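Local atomic coordinates of Tv2483 (Treponema vincentii, PDB entry 6DET), a protein that binds L-arginine with high selectivity as a treponemal lipoprotein, probably delivering it to an ABC transporter for uptake. Residues A146-T151 / A173-L178. Numbering follows the deposited sequence.
Sequences AVEADT and ATIDQL. With ARG (arginine), chain B.
Glu-148 and Leu-178 bury most of the surface here, at the place where strand 143-148 ends against the first turn of helix 175-184. Leu-178 points at the strand and lays its CD2 methyl over the Val-147/Glu-148 peptide, 3.5 Å from Val-147 C, 3.7 Å from Glu-148 N and 3.9 Å from the CB of Ala-146. Ile-190 and Val-192 of the neighbouring parallel strand 189-193 close round the same leucine, so the helix is seated on the sheet by apolar contact. Glu-148 leaves this floor with CG anti to the backbone N (chi1 -170°) and a fully extended chain, which carries its carboxylate past the helix start to the bound arginine. On the way OE1 passes 3.9 Å from Ile-175 CG1. Both oxygens then take a hydrogen bond from the ligand: NE gives to OE1 at 2.8 Å and NH1 to OE2 at 2.8 Å. The carboxylate and guanidinium planes are tilted by about 40°, so this two-bond pairing is not coplanar, yet it still limits rotation. Glu-148 also opens a type II beta turn that closes at Thr-151, pinned by Thr-151 OG1 to Glu-148 O at 2.7 Å, and Thr-151 CA touches the ligand OXT at 3.2 Å. The strand end and the turn after it thus reach both ends of the ligand of this family 3 solute-binding protein: Glu-148 the guanidinium, Thr-151 the carboxylate. Pairing a buried carboxylate with NE and NH1 probably favours arginine over other amino acids, with the apolar flank of Ile-175 likely strengthening the charge attraction.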
loop_
_atom_site.group_PDB
_atom_site.type_symbol
_atom_site.label_atom_id
_atom_site.label_comp_id
_atom_site.label_asym_id
_atom_site.label_seq_id
_atom_site.Cartn_x
_atom_site.Cartn_y
_atom_site.Cartn_z
ATOM N N ALA A 146 -0.785 -16.766 -6.139
ATOM C CA ALA A 146 0.380 -15.889 -6.177
ATOM C C ALA A 146 0.095 -14.653 -5.344
ATOM O O ALA A 146 -1.025 -14.127 -5.336
ATOM C CB ALA A 146 0.753 -15.477 -7.606
ATOM N N VAL A 147 1.126 -14.203 -4.638
ATOM C CA VAL A 147 1.040 -12.997 -3.825
ATOM C C VAL A 147 2.299 -12.188 -4.078
ATOM O O VAL A 147 3.355 -12.732 -4.415
ATOM C CB VAL A 147 0.875 -13.312 -2.319
ATOM C CG1 VAL A 147 -0.311 -14.246 -2.102
ATOM C CG2 VAL A 147 2.166 -13.906 -1.721
ATOM N N GLU A 148 2.187 -10.882 -3.923
ATOM C CA GLU A 148 3.383 -10.052 -3.917
ATOM C C GLU A 148 4.215 -10.347 -2.658
ATOM O O GLU A 148 3.685 -10.439 -1.544
ATOM C CB GLU A 148 2.980 -8.578 -4.023
ATOM C CG GLU A 148 4.141 -7.646 -4.254
ATOM C CD GLU A 148 3.738 -6.161 -4.382
ATOM O OE1 GLU A 148 2.615 -5.747 -3.990
ATOM O OE2 GLU A 148 4.598 -5.383 -4.852
ATOM N N ALA A 149 5.517 -10.550 -2.841
ATOM C CA ALA A 149 6.390 -10.866 -1.720
ATOM C C ALA A 149 6.388 -9.755 -0.681
ATOM O O ALA A 149 6.315 -8.571 -1.014
ATOM C CB ALA A 149 7.823 -11.078 -2.194
ATOM N N ASP A 150 6.512 -10.160 0.587
ATOM C CA ASP A 150 6.655 -9.253 1.732
ATOM C C ASP A 150 5.494 -8.277 1.872
ATOM O O ASP A 150 5.685 -7.130 2.300
ATOM C CB ASP A 150 7.975 -8.482 1.668
ATOM C CG ASP A 150 9.175 -9.379 1.825
ATOM O OD1 ASP A 150 9.625 -9.553 2.974
ATOM O OD2 ASP A 150 9.660 -9.917 0.806
ATOM N N THR A 151 4.280 -8.745 1.556
ATOM C CA THR A 151 3.067 -7.969 1.750
ATOM C C THR A 151 2.130 -8.609 2.766
ATOM O O THR A 151 0.976 -8.177 2.877
ATOM C CB THR A 151 2.305 -7.788 0.436
ATOM O OG1 THR A 151 1.898 -9.081 -0.058
ATOM C CG2 THR A 151 3.145 -7.068 -0.611
ATOM N N ALA A 173 7.685 -10.569 -7.348
ATOM C CA ALA A 173 8.324 -9.296 -7.036
ATOM C C ALA A 173 7.540 -8.065 -7.474
ATOM O O ALA A 173 7.818 -6.964 -6.972
ATOM C CB ALA A 173 9.711 -9.242 -7.696
ATOM N N THR A 174 6.619 -8.195 -8.427
ATOM C CA THR A 174 5.783 -7.074 -8.836
ATOM C C THR A 174 4.326 -7.493 -8.973
ATOM O O THR A 174 3.976 -8.681 -9.051
ATOM C CB THR A 174 6.223 -6.469 -10.173
ATOM O OG1 THR A 174 5.865 -7.354 -11.244
ATOM C CG2 THR A 174 7.737 -6.240 -10.217
ATOM N N ILE A 175 3.479 -6.476 -9.105
ATOM C CA ILE A 175 2.059 -6.735 -9.313
ATOM C C ILE A 175 1.829 -7.275 -10.719
ATOM O O ILE A 175 0.989 -8.161 -10.933
ATOM C CB ILE A 175 1.248 -5.454 -9.050
ATOM C CG1 ILE A 175 1.370 -5.030 -7.573
ATOM C CG2 ILE A 175 -0.217 -5.652 -9.445
ATOM C CD1 ILE A 175 0.895 -3.595 -7.320
ATOM N N ASP A 176 2.578 -6.762 -11.703
ATOM C CA ASP A 176 2.407 -7.264 -13.068
ATOM C C ASP A 176 2.710 -8.754 -13.153
ATOM O O ASP A 176 2.070 -9.474 -13.931
ATOM C CB ASP A 176 3.298 -6.487 -14.038
ATOM C CG ASP A 176 2.649 -5.201 -14.541
ATOM O OD1 ASP A 176 1.433 -5.008 -14.330
ATOM O OD2 ASP A 176 3.360 -4.392 -15.177
ATOM N N GLN A 177 3.665 -9.239 -12.353
ATOM C CA GLN A 177 4.002 -10.662 -12.379
ATOM C C GLN A 177 2.835 -11.521 -11.913
ATOM O O GLN A 177 2.640 -12.636 -12.422
ATOM C CB GLN A 177 5.238 -10.922 -11.520
ATOM C CG GLN A 177 6.526 -10.603 -12.284
ATOM C CD GLN A 177 7.743 -10.578 -11.405
ATOM O OE1 GLN A 177 7.703 -11.005 -10.255
ATOM N NE2 GLN A 177 8.852 -10.081 -11.950
ATOM N N LEU A 178 2.067 -11.039 -10.930
ATOM C CA LEU A 178 0.876 -11.775 -10.514
ATOM C C LEU A 178 -0.050 -12.017 -11.697
ATOM O O LEU A 178 -0.517 -13.141 -11.925
ATOM C CB LEU A 178 0.129 -11.012 -9.412
ATOM C CG LEU A 178 0.949 -10.541 -8.210
ATOM C CD1 LEU A 178 0.046 -9.750 -7.289
ATOM C CD2 LEU A 178 1.585 -11.715 -7.468
HETATM N N ARG B . -0.368 -3.355 1.169
HETATM C CA ARG B . 0.906 -3.994 0.747
HETATM C C ARG B . 1.872 -4.021 1.926
HETATM O O ARG B . 1.681 -3.228 2.867
HETATM C CB ARG B . 1.540 -3.239 -0.420
HETATM C CG ARG B . 0.744 -3.300 -1.719
HETATM C CD ARG B . 1.346 -2.473 -2.852
HETATM N NE ARG B . 2.638 -3.006 -3.238
HETATM C CZ ARG B . 3.808 -2.433 -2.976
HETATM N NH1 ARG B . 4.918 -3.070 -3.358
HETATM N NH2 ARG B . 3.880 -1.268 -2.331
HETATM O OXT ARG B . 2.830 -4.806 1.921
#